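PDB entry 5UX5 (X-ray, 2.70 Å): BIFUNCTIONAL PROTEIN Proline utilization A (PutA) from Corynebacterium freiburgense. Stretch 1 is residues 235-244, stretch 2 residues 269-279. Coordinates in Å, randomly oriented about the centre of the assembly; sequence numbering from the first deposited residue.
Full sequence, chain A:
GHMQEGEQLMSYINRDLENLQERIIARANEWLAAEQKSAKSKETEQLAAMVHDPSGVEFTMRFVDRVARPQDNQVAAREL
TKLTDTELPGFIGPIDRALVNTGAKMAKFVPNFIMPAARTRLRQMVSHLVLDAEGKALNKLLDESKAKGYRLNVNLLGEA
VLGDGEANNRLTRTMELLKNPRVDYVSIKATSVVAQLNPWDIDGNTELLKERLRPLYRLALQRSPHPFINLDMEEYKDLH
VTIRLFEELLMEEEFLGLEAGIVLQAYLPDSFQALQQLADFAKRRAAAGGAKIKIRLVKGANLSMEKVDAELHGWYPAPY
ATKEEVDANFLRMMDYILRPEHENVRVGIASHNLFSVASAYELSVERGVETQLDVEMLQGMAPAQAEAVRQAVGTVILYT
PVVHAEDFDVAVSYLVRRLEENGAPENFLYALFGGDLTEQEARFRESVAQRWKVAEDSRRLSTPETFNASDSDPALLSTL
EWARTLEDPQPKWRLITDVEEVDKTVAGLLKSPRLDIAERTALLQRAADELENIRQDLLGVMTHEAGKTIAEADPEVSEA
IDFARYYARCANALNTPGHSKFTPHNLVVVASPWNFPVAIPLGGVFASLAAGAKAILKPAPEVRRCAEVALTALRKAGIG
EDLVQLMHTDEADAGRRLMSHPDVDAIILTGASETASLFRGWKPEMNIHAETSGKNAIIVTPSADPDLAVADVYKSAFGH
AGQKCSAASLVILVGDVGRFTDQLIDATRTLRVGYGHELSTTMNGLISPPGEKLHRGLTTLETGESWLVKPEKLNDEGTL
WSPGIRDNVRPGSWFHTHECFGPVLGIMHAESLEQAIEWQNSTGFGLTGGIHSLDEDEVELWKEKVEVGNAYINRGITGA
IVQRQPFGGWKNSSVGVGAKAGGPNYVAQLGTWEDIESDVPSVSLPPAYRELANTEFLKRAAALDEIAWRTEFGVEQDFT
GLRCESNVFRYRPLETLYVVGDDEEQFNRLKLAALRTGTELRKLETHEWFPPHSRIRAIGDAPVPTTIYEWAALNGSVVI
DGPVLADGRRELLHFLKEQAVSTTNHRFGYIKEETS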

# COMPACT_ATOMS: atom_id res chain seq x y z
N GLU A 235 -5.95 -16.56 -0.63
CA GLU A 235 -5.10 -15.63 -1.36
C GLU A 235 -3.85 -16.31 -1.91
O GLU A 235 -3.34 -17.26 -1.34
N TYR A 236 -3.31 -15.74 -3.00
CA TYR A 236 -2.09 -16.28 -3.62
C TYR A 236 -0.92 -16.38 -2.62
O TYR A 236 -0.08 -17.29 -2.74
N LYS A 237 -0.84 -15.47 -1.65
CA LYS A 237 0.24 -15.48 -0.67
C LYS A 237 0.15 -16.70 0.27
O LYS A 237 1.13 -17.06 0.94
N ASP A 238 -1.03 -17.31 0.36
CA ASP A 238 -1.22 -18.52 1.14
C ASP A 238 -0.61 -19.76 0.49
O ASP A 238 -0.47 -20.79 1.17
N LEU A 239 -0.23 -19.68 -0.79
CA LEU A 239 -0.07 -20.88 -1.59
C LEU A 239 1.11 -21.73 -1.14
O LEU A 239 0.95 -22.92 -0.83
N HIS A 240 2.32 -21.16 -1.16
CA HIS A 240 3.47 -22.00 -0.86
C HIS A 240 3.61 -22.31 0.63
O HIS A 240 4.03 -23.42 0.99
N VAL A 241 3.27 -21.37 1.51
CA VAL A 241 3.39 -21.63 2.94
C VAL A 241 2.45 -22.75 3.36
O VAL A 241 2.77 -23.55 4.24
N THR A 242 1.25 -22.79 2.76
CA THR A 242 0.27 -23.81 3.14
C THR A 242 0.67 -25.19 2.63
O THR A 242 0.58 -26.18 3.36
N ILE A 243 1.11 -25.28 1.36
CA ILE A 243 1.61 -26.56 0.85
C ILE A 243 2.78 -27.03 1.68
O ILE A 243 2.93 -28.23 1.97
N ARG A 244 3.67 -26.10 2.05
CA ARG A 244 4.82 -26.47 2.86
C ARG A 244 4.38 -26.89 4.26
O ARG A 244 4.91 -27.84 4.84
N PRO A 269 -3.04 -20.78 -12.66
CA PRO A 269 -2.35 -21.69 -13.58
C PRO A 269 -1.26 -22.50 -12.89
O PRO A 269 -1.10 -23.68 -13.19
N ASP A 270 -0.52 -21.92 -11.96
CA ASP A 270 0.56 -22.66 -11.33
C ASP A 270 0.07 -23.66 -10.28
O ASP A 270 0.88 -24.33 -9.65
N SER A 271 -1.25 -23.78 -10.08
CA SER A 271 -1.75 -24.85 -9.23
C SER A 271 -1.70 -26.20 -9.93
O SER A 271 -1.74 -27.23 -9.27
N PHE A 272 -1.58 -26.22 -11.26
CA PHE A 272 -1.31 -27.48 -11.92
C PHE A 272 0.08 -27.99 -11.54
O PHE A 272 0.28 -29.19 -11.36
N GLN A 273 1.05 -27.09 -11.42
CA GLN A 273 2.36 -27.52 -10.93
C GLN A 273 2.28 -27.95 -9.47
O GLN A 273 2.91 -28.93 -9.07
N ALA A 274 1.51 -27.22 -8.66
CA ALA A 274 1.32 -27.62 -7.27
C ALA A 274 0.73 -29.02 -7.17
O ALA A 274 1.11 -29.81 -6.30
N LEU A 275 -0.22 -29.34 -8.05
CA LEU A 275 -0.84 -30.66 -8.02
C LEU A 275 0.17 -31.74 -8.33
O LEU A 275 0.23 -32.76 -7.64
N GLN A 276 1.01 -31.53 -9.34
CA GLN A 276 2.02 -32.53 -9.67
C GLN A 276 2.98 -32.75 -8.51
O GLN A 276 3.34 -33.89 -8.19
N GLN A 277 3.39 -31.67 -7.86
CA GLN A 277 4.30 -31.84 -6.75
C GLN A 277 3.62 -32.56 -5.59
O GLN A 277 4.23 -33.43 -4.95
N LEU A 278 2.36 -32.22 -5.32
CA LEU A 278 1.63 -32.92 -4.27
C LEU A 278 1.38 -34.38 -4.62
O LEU A 278 1.44 -35.24 -3.73
N ALA A 279 1.18 -34.70 -5.90
CA ALA A 279 0.97 -36.09 -6.28
C ALA A 279 2.24 -36.89 -6.08
O ALA A 279 2.19 -38.03 -5.61

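Two helices that run nearly side by side need not mesh along their whole length; a few side chains can bridge the gap, with a polar contact at one end and apolar contacts farther along. The pairing of residues 235-244 with 269-279 in PutA illustrates the principle. The axes of helix 239-244 and helix 271-279 come no closer than 12.1 Å, their N-to-C directions differ by 12°, and the two stretches together bury just 265 Å².

Walking along the second stretch, Pro269 stays out of reach, and the contact opens with Asp270. Its CA-to-CB bond points toward the first stretch, and a p rotamer (chi1 46°) places the carboxylate near the far end of Tyr236. The tyrosine leaves its backbone sideways, but in the t rotamer (chi1 -166°) its ring extends across the gap, and Tyr236 OH donates a hydrogen bond to Asp270 OD2 at 2.6 Å. That oxygen lies at the edge of the ring, near its plane, so the phenol meets the carboxylate end-on. Both residues are buried, and the short bond gives the carboxylate a polar partner there. The same oxygen also has an apolar neighbour: Leu239, pointing toward stretch 2 with chi1 t and chi2 p, brings CD2 to 4.1 Å from Asp270 OD2.

Ser271 points sideways and makes no contact, although its CA is 8.8 Å from the CA of Leu239. Phe272 and Gln273 are out of reach. One helical turn beyond Asp270, Ala274 again points toward the partner, and here the receiving side chain is Ile243. Its m, t rotamer (chi1 -70°, chi2 162°) carries CD1 to 3.9 Å from Ala274 CB. The alanine contributes a single methyl, and the longer isoleucine reaches farther into the gap.

Leu275 points away and Gln276 is out of reach, as expected where a helix turns its other side to the partner. Gln277 then points toward stretch 1 with chi1 t and chi2 m, its OE1 lying 4.2 Å from Ile243 CG2, a peripheral contact rather than a polar pairing. Leu278 starts sideways, but its end comes nearer: with chi1 m and chi2 between wells at 148°, CD1 lies 4.4 Å from Ile243 CG1. Ala279 is beyond reach. Ile243 thus touches three residues of one helix, Ala274, Gln277 and Leu278, and has the largest area covered by the opposing stretch, 67 Å². One hydrogen bond and one well-placed isoleucine account for much of this modest interface.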

# COMPACT_ATOMS: atom_id res chain seq x y z
CB GLU A 235 -4.68 -14.49 -0.43
CG GLU A 235 -5.83 -13.91 0.37
CD GLU A 235 -5.34 -12.88 1.36
OE1 GLU A 235 -5.40 -13.17 2.58
OE2 GLU A 235 -4.87 -11.81 0.91
CB TYR A 236 -1.72 -15.42 -4.83
CG TYR A 236 -0.70 -16.05 -5.74
CD1 TYR A 236 -0.97 -17.23 -6.44
CD2 TYR A 236 0.54 -15.46 -5.92
CE1 TYR A 236 -0.02 -17.80 -7.29
CE2 TYR A 236 1.48 -16.01 -6.76
CZ TYR A 236 1.20 -17.18 -7.44
OH TYR A 236 2.16 -17.70 -8.25
CB LYS A 237 0.24 -14.17 0.12
CG LYS A 237 -0.98 -14.00 1.07
CD LYS A 237 -0.94 -12.70 1.93
CE LYS A 237 -1.37 -12.96 3.40
NZ LYS A 237 -2.84 -12.96 3.60
CB ASP A 238 -2.72 -18.78 1.35
CG ASP A 238 -3.39 -17.65 2.10
OD1 ASP A 238 -2.64 -16.85 2.72
OD2 ASP A 238 -4.66 -17.58 2.07
CB LEU A 239 0.08 -20.51 -3.06
CG LEU A 239 0.26 -21.79 -3.87
CD1 LEU A 239 -1.03 -22.63 -3.87
CD2 LEU A 239 0.74 -21.45 -5.24
CB HIS A 240 4.73 -21.37 -1.44
CG HIS A 240 4.71 -21.35 -2.93
ND1 HIS A 240 4.51 -20.19 -3.66
CD2 HIS A 240 4.80 -22.35 -3.84
CE1 HIS A 240 4.51 -20.48 -4.95
NE2 HIS A 240 4.68 -21.78 -5.09
CB VAL A 241 3.14 -20.36 3.76
CG1 VAL A 241 1.72 -19.92 3.56
CG2 VAL A 241 3.36 -20.65 5.24
CB THR A 242 -1.12 -23.44 2.64
OG1 THR A 242 -1.47 -22.13 3.11
CG2 THR A 242 -2.12 -24.44 3.17
CB ILE A 243 2.03 -26.43 -0.63
CG1 ILE A 243 0.84 -26.24 -1.54
CG2 ILE A 243 2.84 -27.64 -1.05
CD1 ILE A 243 1.27 -25.69 -2.85
CB ARG A 244 5.80 -25.32 2.93
CG ARG A 244 7.01 -25.66 3.69
CD ARG A 244 8.00 -24.57 3.60
NE ARG A 244 9.01 -24.70 4.64
CZ ARG A 244 10.00 -23.85 4.81
NH1 ARG A 244 10.12 -22.80 4.00
NH2 ARG A 244 10.88 -24.04 5.78
CB PRO A 269 -1.79 -20.73 -14.65
CG PRO A 269 -1.83 -19.39 -14.02
CD PRO A 269 -3.02 -19.39 -13.13
CB ASP A 270 1.59 -21.68 -10.75
CG ASP A 270 0.96 -20.55 -9.95
OD1 ASP A 270 -0.17 -20.11 -10.29
OD2 ASP A 270 1.58 -20.08 -8.97
CB SER A 271 -3.18 -24.56 -8.75
OG SER A 271 -4.14 -24.79 -9.76
CB PHE A 272 -1.46 -27.34 -13.44
CG PHE A 272 -1.11 -28.60 -14.19
CD1 PHE A 272 -1.78 -29.79 -13.94
CD2 PHE A 272 -0.08 -28.61 -15.13
CE1 PHE A 272 -1.44 -30.95 -14.61
CE2 PHE A 272 0.26 -29.76 -15.80
CZ PHE A 272 -0.43 -30.94 -15.54
CB GLN A 273 3.38 -26.42 -11.15
CG GLN A 273 3.58 -26.14 -12.61
CD GLN A 273 4.34 -24.86 -12.87
OE1 GLN A 273 4.43 -23.97 -12.02
NE2 GLN A 273 4.95 -24.79 -14.06
CB ALA A 274 0.43 -26.60 -6.56
CB LEU A 275 -2.00 -30.72 -9.01
CG LEU A 275 -2.68 -32.08 -9.16
CD1 LEU A 275 -3.31 -32.45 -7.83
CD2 LEU A 275 -3.72 -32.12 -10.29
CB GLN A 276 2.77 -32.13 -10.93
CG GLN A 276 1.92 -32.18 -12.17
CD GLN A 276 2.69 -31.79 -13.41
OE1 GLN A 276 3.08 -32.65 -14.20
NE2 GLN A 276 2.92 -30.50 -13.59
CB GLN A 277 4.85 -30.49 -6.31
CG GLN A 277 6.03 -30.56 -5.38
CD GLN A 277 5.56 -30.86 -3.96
OE1 GLN A 277 4.40 -30.60 -3.62
NE2 GLN A 277 6.46 -31.37 -3.12
CB LEU A 278 0.32 -32.20 -3.97
CG LEU A 278 0.43 -30.96 -3.07
CD1 LEU A 278 -0.60 -29.92 -3.41
CD2 LEU A 278 0.23 -31.41 -1.67
CB ALA A 279 0.50 -36.19 -7.73